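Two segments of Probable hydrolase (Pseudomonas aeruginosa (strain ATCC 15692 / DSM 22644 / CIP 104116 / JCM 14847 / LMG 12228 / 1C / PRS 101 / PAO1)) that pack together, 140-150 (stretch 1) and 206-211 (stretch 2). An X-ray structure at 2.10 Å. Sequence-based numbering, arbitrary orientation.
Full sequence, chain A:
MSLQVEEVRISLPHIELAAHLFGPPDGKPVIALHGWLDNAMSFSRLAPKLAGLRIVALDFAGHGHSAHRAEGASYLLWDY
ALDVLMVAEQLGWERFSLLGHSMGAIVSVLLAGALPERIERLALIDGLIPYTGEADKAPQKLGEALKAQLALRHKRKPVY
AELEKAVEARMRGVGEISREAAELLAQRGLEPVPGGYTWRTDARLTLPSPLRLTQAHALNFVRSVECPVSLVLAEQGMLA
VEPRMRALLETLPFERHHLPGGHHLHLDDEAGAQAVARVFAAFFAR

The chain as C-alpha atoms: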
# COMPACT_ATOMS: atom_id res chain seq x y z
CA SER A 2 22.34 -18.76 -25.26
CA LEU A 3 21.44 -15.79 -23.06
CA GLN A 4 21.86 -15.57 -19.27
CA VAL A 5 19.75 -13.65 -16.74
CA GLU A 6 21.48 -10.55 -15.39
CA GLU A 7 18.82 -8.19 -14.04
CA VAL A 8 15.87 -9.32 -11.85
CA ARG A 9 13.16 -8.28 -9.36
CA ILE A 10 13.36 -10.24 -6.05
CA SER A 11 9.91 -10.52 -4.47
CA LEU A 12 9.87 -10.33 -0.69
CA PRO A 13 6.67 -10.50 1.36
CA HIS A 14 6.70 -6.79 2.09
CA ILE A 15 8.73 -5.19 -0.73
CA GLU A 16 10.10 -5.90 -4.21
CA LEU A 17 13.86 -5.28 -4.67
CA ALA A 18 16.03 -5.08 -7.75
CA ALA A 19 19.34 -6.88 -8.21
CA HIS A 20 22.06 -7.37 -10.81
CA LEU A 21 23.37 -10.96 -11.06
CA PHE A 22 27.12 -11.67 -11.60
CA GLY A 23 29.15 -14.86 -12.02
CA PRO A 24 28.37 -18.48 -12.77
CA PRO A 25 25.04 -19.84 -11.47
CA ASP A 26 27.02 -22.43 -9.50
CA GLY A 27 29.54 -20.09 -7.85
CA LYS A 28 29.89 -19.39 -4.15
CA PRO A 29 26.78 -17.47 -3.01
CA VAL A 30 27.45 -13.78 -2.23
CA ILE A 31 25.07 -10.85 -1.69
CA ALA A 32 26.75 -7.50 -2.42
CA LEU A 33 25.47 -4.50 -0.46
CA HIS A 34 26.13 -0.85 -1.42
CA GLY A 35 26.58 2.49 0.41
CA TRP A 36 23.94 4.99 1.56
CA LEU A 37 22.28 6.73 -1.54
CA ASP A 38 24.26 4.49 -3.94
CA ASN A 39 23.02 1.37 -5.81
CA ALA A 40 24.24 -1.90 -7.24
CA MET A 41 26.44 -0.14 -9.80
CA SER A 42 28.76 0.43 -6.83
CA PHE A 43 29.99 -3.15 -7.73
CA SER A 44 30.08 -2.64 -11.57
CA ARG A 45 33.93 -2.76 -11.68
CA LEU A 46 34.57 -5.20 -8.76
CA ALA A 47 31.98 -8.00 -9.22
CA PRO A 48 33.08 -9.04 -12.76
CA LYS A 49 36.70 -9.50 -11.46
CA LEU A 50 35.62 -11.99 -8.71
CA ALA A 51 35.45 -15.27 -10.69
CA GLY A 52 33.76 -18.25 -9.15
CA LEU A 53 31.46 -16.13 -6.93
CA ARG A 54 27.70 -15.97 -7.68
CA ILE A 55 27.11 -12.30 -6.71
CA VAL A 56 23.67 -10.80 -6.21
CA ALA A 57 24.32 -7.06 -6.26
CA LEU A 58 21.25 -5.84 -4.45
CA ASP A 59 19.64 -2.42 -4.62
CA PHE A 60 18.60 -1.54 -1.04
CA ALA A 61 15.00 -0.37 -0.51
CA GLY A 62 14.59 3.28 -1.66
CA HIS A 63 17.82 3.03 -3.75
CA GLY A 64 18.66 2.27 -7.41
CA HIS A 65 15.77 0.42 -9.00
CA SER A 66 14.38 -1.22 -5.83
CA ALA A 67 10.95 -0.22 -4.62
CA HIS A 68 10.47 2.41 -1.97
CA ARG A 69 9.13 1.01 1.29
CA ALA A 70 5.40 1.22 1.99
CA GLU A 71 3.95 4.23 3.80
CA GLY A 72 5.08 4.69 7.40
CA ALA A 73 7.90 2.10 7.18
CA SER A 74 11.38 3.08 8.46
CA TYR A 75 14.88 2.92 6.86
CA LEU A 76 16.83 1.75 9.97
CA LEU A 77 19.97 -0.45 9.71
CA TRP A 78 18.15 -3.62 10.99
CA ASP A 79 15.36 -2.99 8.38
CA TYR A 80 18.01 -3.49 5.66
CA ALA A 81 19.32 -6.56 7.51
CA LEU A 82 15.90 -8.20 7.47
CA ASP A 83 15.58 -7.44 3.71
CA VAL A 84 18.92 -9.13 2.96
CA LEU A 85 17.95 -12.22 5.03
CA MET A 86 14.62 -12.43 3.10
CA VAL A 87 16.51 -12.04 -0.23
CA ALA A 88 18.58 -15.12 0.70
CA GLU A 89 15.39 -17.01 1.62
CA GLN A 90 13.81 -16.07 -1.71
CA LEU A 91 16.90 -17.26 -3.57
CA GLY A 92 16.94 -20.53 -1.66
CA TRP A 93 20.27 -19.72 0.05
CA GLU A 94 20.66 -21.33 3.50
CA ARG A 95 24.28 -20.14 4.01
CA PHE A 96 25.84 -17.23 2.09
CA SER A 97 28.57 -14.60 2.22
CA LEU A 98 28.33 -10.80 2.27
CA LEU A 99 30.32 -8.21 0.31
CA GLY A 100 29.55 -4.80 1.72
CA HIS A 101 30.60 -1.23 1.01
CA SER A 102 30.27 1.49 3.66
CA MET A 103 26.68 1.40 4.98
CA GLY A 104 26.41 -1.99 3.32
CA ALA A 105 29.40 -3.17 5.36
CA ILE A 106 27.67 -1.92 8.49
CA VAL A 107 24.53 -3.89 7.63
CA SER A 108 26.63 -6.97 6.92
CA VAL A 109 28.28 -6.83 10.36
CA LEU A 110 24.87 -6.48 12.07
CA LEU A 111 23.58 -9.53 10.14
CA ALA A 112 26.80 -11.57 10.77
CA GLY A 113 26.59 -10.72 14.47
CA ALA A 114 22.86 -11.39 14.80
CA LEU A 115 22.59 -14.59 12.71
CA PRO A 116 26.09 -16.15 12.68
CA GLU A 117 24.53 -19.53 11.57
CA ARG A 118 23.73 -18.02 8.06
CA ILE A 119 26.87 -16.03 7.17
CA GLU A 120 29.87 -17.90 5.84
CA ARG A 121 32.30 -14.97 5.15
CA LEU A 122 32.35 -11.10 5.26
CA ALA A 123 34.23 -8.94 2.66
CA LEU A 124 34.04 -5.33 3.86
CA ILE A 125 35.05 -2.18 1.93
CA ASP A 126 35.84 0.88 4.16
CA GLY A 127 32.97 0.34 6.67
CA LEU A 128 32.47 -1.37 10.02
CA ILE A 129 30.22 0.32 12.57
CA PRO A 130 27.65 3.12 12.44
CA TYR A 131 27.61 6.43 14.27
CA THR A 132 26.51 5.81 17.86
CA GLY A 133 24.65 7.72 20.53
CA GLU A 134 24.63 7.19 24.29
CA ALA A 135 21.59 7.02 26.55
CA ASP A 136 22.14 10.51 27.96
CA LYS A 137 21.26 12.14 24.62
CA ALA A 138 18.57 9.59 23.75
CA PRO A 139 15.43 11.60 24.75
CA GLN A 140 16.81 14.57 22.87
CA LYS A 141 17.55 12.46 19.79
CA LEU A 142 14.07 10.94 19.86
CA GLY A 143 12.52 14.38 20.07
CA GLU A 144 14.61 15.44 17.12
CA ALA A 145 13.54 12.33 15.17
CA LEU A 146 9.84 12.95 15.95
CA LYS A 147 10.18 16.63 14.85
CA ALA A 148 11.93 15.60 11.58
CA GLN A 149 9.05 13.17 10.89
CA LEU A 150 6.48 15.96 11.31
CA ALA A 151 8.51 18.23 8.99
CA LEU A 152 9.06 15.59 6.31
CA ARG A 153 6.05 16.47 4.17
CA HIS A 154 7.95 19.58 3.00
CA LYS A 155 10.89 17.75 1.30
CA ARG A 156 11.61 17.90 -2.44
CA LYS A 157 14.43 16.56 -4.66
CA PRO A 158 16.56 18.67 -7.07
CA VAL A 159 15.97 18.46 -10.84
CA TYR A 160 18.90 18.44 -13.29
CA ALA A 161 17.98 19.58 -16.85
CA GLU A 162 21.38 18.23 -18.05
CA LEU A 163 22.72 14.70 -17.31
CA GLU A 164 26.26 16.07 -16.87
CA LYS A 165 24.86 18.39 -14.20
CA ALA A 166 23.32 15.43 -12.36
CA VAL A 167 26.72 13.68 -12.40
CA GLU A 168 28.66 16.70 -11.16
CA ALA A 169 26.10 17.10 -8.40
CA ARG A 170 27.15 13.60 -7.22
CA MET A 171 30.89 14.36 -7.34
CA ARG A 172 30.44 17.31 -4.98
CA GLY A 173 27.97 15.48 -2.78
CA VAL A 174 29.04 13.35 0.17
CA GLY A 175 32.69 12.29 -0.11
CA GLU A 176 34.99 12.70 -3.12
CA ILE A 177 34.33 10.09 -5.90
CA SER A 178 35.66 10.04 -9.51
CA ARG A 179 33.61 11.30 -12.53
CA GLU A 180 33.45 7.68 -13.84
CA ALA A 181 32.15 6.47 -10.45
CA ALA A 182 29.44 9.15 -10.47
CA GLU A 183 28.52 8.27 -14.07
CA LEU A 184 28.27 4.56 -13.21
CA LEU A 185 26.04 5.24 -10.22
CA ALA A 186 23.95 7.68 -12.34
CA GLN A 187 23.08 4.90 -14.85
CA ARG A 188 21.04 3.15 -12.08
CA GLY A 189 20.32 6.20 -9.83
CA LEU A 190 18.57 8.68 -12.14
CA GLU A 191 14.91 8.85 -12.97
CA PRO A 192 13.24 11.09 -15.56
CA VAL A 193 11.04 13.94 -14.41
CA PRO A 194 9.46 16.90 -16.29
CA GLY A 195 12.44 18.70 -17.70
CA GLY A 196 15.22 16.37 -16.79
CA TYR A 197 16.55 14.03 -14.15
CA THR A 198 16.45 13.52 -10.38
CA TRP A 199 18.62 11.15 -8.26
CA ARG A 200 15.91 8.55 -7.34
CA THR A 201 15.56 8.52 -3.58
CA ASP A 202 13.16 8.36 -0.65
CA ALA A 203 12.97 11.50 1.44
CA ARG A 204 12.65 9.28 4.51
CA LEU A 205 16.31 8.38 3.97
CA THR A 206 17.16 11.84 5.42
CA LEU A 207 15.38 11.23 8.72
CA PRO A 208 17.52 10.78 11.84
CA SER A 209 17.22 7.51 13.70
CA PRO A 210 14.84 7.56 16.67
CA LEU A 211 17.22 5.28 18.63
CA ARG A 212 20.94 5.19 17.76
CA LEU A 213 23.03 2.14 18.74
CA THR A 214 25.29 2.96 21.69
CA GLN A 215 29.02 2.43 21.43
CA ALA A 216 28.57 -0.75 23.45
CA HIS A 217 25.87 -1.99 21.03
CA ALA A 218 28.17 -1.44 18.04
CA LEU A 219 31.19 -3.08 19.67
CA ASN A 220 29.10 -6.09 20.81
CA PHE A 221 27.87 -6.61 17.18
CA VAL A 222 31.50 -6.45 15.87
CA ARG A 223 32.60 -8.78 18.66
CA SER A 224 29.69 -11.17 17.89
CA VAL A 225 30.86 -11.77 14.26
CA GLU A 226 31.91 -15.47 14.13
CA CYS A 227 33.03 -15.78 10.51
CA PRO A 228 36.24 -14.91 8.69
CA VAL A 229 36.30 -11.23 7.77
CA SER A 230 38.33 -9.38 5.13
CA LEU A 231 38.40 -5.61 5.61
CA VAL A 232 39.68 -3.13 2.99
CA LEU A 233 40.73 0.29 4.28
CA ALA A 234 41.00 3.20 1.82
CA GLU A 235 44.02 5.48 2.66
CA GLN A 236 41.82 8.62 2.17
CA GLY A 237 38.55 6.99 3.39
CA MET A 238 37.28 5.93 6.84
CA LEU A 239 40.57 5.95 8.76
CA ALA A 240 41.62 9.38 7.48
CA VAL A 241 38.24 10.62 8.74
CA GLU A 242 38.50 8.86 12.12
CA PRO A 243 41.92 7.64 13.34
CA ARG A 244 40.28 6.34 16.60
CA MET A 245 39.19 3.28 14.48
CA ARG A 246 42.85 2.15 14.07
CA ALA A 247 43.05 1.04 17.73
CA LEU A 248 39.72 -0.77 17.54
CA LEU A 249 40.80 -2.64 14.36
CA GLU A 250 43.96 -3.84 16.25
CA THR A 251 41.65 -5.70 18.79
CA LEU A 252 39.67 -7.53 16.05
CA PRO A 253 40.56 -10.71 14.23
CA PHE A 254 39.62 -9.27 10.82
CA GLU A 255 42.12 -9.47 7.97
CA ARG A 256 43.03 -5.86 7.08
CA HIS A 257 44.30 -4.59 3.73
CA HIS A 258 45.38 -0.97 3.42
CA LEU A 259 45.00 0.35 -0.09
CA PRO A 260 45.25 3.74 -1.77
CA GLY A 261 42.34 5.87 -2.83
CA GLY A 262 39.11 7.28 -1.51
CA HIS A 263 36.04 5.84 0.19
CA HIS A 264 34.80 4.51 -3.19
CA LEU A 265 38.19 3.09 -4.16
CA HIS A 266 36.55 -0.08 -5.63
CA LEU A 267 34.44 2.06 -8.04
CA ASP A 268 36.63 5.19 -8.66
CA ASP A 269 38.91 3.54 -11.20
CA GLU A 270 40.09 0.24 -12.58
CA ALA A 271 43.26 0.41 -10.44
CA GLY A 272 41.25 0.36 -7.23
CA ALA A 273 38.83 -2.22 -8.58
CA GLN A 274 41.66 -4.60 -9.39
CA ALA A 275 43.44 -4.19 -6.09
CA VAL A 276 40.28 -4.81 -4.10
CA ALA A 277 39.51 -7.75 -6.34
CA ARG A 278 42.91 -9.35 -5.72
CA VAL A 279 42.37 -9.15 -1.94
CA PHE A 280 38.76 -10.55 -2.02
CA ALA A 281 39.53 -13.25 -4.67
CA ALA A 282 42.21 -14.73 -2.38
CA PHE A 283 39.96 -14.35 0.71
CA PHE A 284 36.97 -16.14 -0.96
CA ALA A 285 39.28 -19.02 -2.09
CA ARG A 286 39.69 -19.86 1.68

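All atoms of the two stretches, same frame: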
# COMPACT_ATOMS: atom_id res chain seq x y z
N GLN A 140 16.63 13.46 23.78
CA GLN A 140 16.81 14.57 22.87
C GLN A 140 16.76 14.08 21.43
O GLN A 140 16.08 14.66 20.58
CB GLN A 140 18.15 15.24 23.16
CG GLN A 140 18.61 16.20 22.12
CD GLN A 140 19.89 16.92 22.52
OE1 GLN A 140 20.29 16.90 23.68
NE2 GLN A 140 20.53 17.56 21.54
N LYS A 141 17.50 13.00 21.15
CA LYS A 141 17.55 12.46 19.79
C LYS A 141 16.18 11.97 19.35
O LYS A 141 15.79 12.17 18.20
CB LYS A 141 18.56 11.33 19.71
CG LYS A 141 20.02 11.78 19.86
CD LYS A 141 20.50 12.63 18.68
CE LYS A 141 21.50 13.70 19.17
NZ LYS A 141 21.61 14.90 18.27
N LEU A 142 15.41 11.36 20.25
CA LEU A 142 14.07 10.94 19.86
C LEU A 142 13.19 12.14 19.55
O LEU A 142 12.42 12.12 18.59
CB LEU A 142 13.44 10.07 20.95
CG LEU A 142 11.98 9.68 20.67
CD1 LEU A 142 11.77 8.87 19.37
CD2 LEU A 142 11.39 8.89 21.80
N GLY A 143 13.30 13.20 20.36
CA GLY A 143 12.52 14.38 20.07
C GLY A 143 12.88 14.96 18.73
O GLY A 143 12.02 15.41 17.97
N GLU A 144 14.16 14.95 18.41
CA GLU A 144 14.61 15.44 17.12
C GLU A 144 14.13 14.53 15.99
O GLU A 144 13.80 15.02 14.90
CB GLU A 144 16.13 15.55 17.19
CG GLU A 144 16.82 15.87 15.91
CD GLU A 144 18.21 15.27 15.88
OE1 GLU A 144 18.57 14.61 14.88
OE2 GLU A 144 18.94 15.44 16.89
N ALA A 145 14.05 13.22 16.22
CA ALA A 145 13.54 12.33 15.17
C ALA A 145 12.04 12.55 14.97
O ALA A 145 11.55 12.58 13.83
CB ALA A 145 13.82 10.88 15.53
N LEU A 146 11.30 12.74 16.04
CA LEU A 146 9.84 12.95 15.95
C LEU A 146 9.58 14.26 15.20
O LEU A 146 8.71 14.27 14.36
CB LEU A 146 9.24 12.97 17.35
CG LEU A 146 9.31 11.66 18.12
CD1 LEU A 146 8.70 11.81 19.48
CD2 LEU A 146 8.64 10.54 17.35
N LYS A 147 10.34 15.31 15.49
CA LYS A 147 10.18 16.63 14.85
C LYS A 147 10.49 16.53 13.36
O LYS A 147 9.74 17.05 12.59
CB LYS A 147 11.04 17.67 15.58
CG LYS A 147 10.31 18.39 16.70
CD LYS A 147 11.08 18.52 18.00
CE LYS A 147 11.85 19.82 18.16
NZ LYS A 147 12.23 20.07 19.57
N ALA A 148 11.54 15.80 12.99
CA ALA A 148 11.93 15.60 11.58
C ALA A 148 10.80 14.87 10.85
O ALA A 148 10.52 15.22 9.73
CB ALA A 148 13.23 14.87 11.51
N GLN A 149 10.17 13.90 11.48
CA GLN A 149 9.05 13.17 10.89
C GLN A 149 7.86 14.10 10.63
O GLN A 149 7.18 13.96 9.61
CB GLN A 149 8.62 12.02 11.80
CG GLN A 149 9.60 10.85 11.83
CD GLN A 149 9.32 9.77 10.77
OE1 GLN A 149 8.65 10.01 9.78
NE2 GLN A 149 9.88 8.58 10.99
N LEU A 150 7.57 15.01 11.55
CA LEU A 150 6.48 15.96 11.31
C LEU A 150 6.81 16.91 10.16
O LEU A 150 5.92 17.29 9.39
CB LEU A 150 6.19 16.78 12.57
CG LEU A 150 5.65 16.08 13.81
CD1 LEU A 150 5.43 17.10 14.93
CD2 LEU A 150 4.36 15.34 13.58
N THR A 206 16.52 10.72 4.72
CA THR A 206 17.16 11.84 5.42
C THR A 206 16.80 11.91 6.89
O THR A 206 17.36 12.74 7.61
CB THR A 206 16.78 13.21 4.78
OG1 THR A 206 15.38 13.51 4.99
CG2 THR A 206 17.04 13.21 3.33
N LEU A 207 15.84 11.11 7.35
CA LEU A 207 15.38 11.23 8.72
C LEU A 207 16.49 10.75 9.66
O LEU A 207 17.27 9.87 9.31
CB LEU A 207 14.14 10.40 8.95
CG LEU A 207 12.86 10.89 8.27
CD1 LEU A 207 11.83 9.76 8.27
CD2 LEU A 207 12.30 12.13 8.95
N PRO A 208 16.59 11.33 10.84
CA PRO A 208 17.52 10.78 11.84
C PRO A 208 16.89 9.60 12.55
O PRO A 208 15.67 9.50 12.67
CB PRO A 208 17.75 11.95 12.80
CG PRO A 208 16.50 12.77 12.73
CD PRO A 208 15.93 12.56 11.31
N SER A 209 17.73 8.68 13.01
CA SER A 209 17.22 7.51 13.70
C SER A 209 16.52 7.93 14.99
O SER A 209 16.96 8.87 15.66
CB SER A 209 18.34 6.52 14.00
OG SER A 209 17.79 5.41 14.71
N PRO A 210 15.43 7.27 15.36
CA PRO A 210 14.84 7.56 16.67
C PRO A 210 15.64 6.97 17.83
O PRO A 210 15.39 7.34 18.98
CB PRO A 210 13.46 6.91 16.58
CG PRO A 210 13.65 5.79 15.59
CD PRO A 210 14.67 6.23 14.62
N LEU A 211 16.41 5.92 17.58
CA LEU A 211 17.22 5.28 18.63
C LEU A 211 18.54 4.84 18.02
O LEU A 211 18.55 3.82 17.37
CB LEU A 211 16.48 4.08 19.20
CG LEU A 211 17.18 3.38 20.36
CD1 LEU A 211 17.36 4.32 21.53
CD2 LEU A 211 16.43 2.15 20.78
O HOH W 1 17.52 12.03 16.18

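No direct hydrogen bond joins these two stretches; the polar link between them is a water. Water 1 lies 2.7 Å from Lys141 O and 3.3 Å from Ser209 O, placed to donate to either carbonyl; the two oxygens approach each other to 4.3 Å (Lys141 O to Ser209 O) and, both being acceptors, could not bond directly.

Stretch 1 is helical throughout, with its backbone amides from Glu144 to Leu150 bonded four residues back. Stretch 2 is an irregular, proline-rich segment running antiparallel to it, so that Leu142 lies near Pro210 and Ala148 near Leu207. Two alanines, one helical turn apart, keep the helix face low and let the backbone come close. Ala145 CB sits 3.7 Å from Pro210 CA and 4.1 Å from Pro210 CB, while Ala148 CB meets Pro208 CD at 3.6 Å and Leu207 CD2 at 3.9 Å. The proline rings offer compact, apolar surfaces to these methyls. About one turn before Ala145, Leu142 CD1 reaches Pro210 CB at 3.8 Å.

Longer polar side chains border this apolar strip, their oxygens in van der Waals contact with carbon: Gln149 OE1 lies 3.5 Å from Leu207 CD1, and Glu144 OE1 lies 3.5 Å from Pro208 CB. The other carboxylate oxygen of Glu144, OE2, forms a salt bridge with Lys141 NZ at 3.1 Å, pairing charges within the helix.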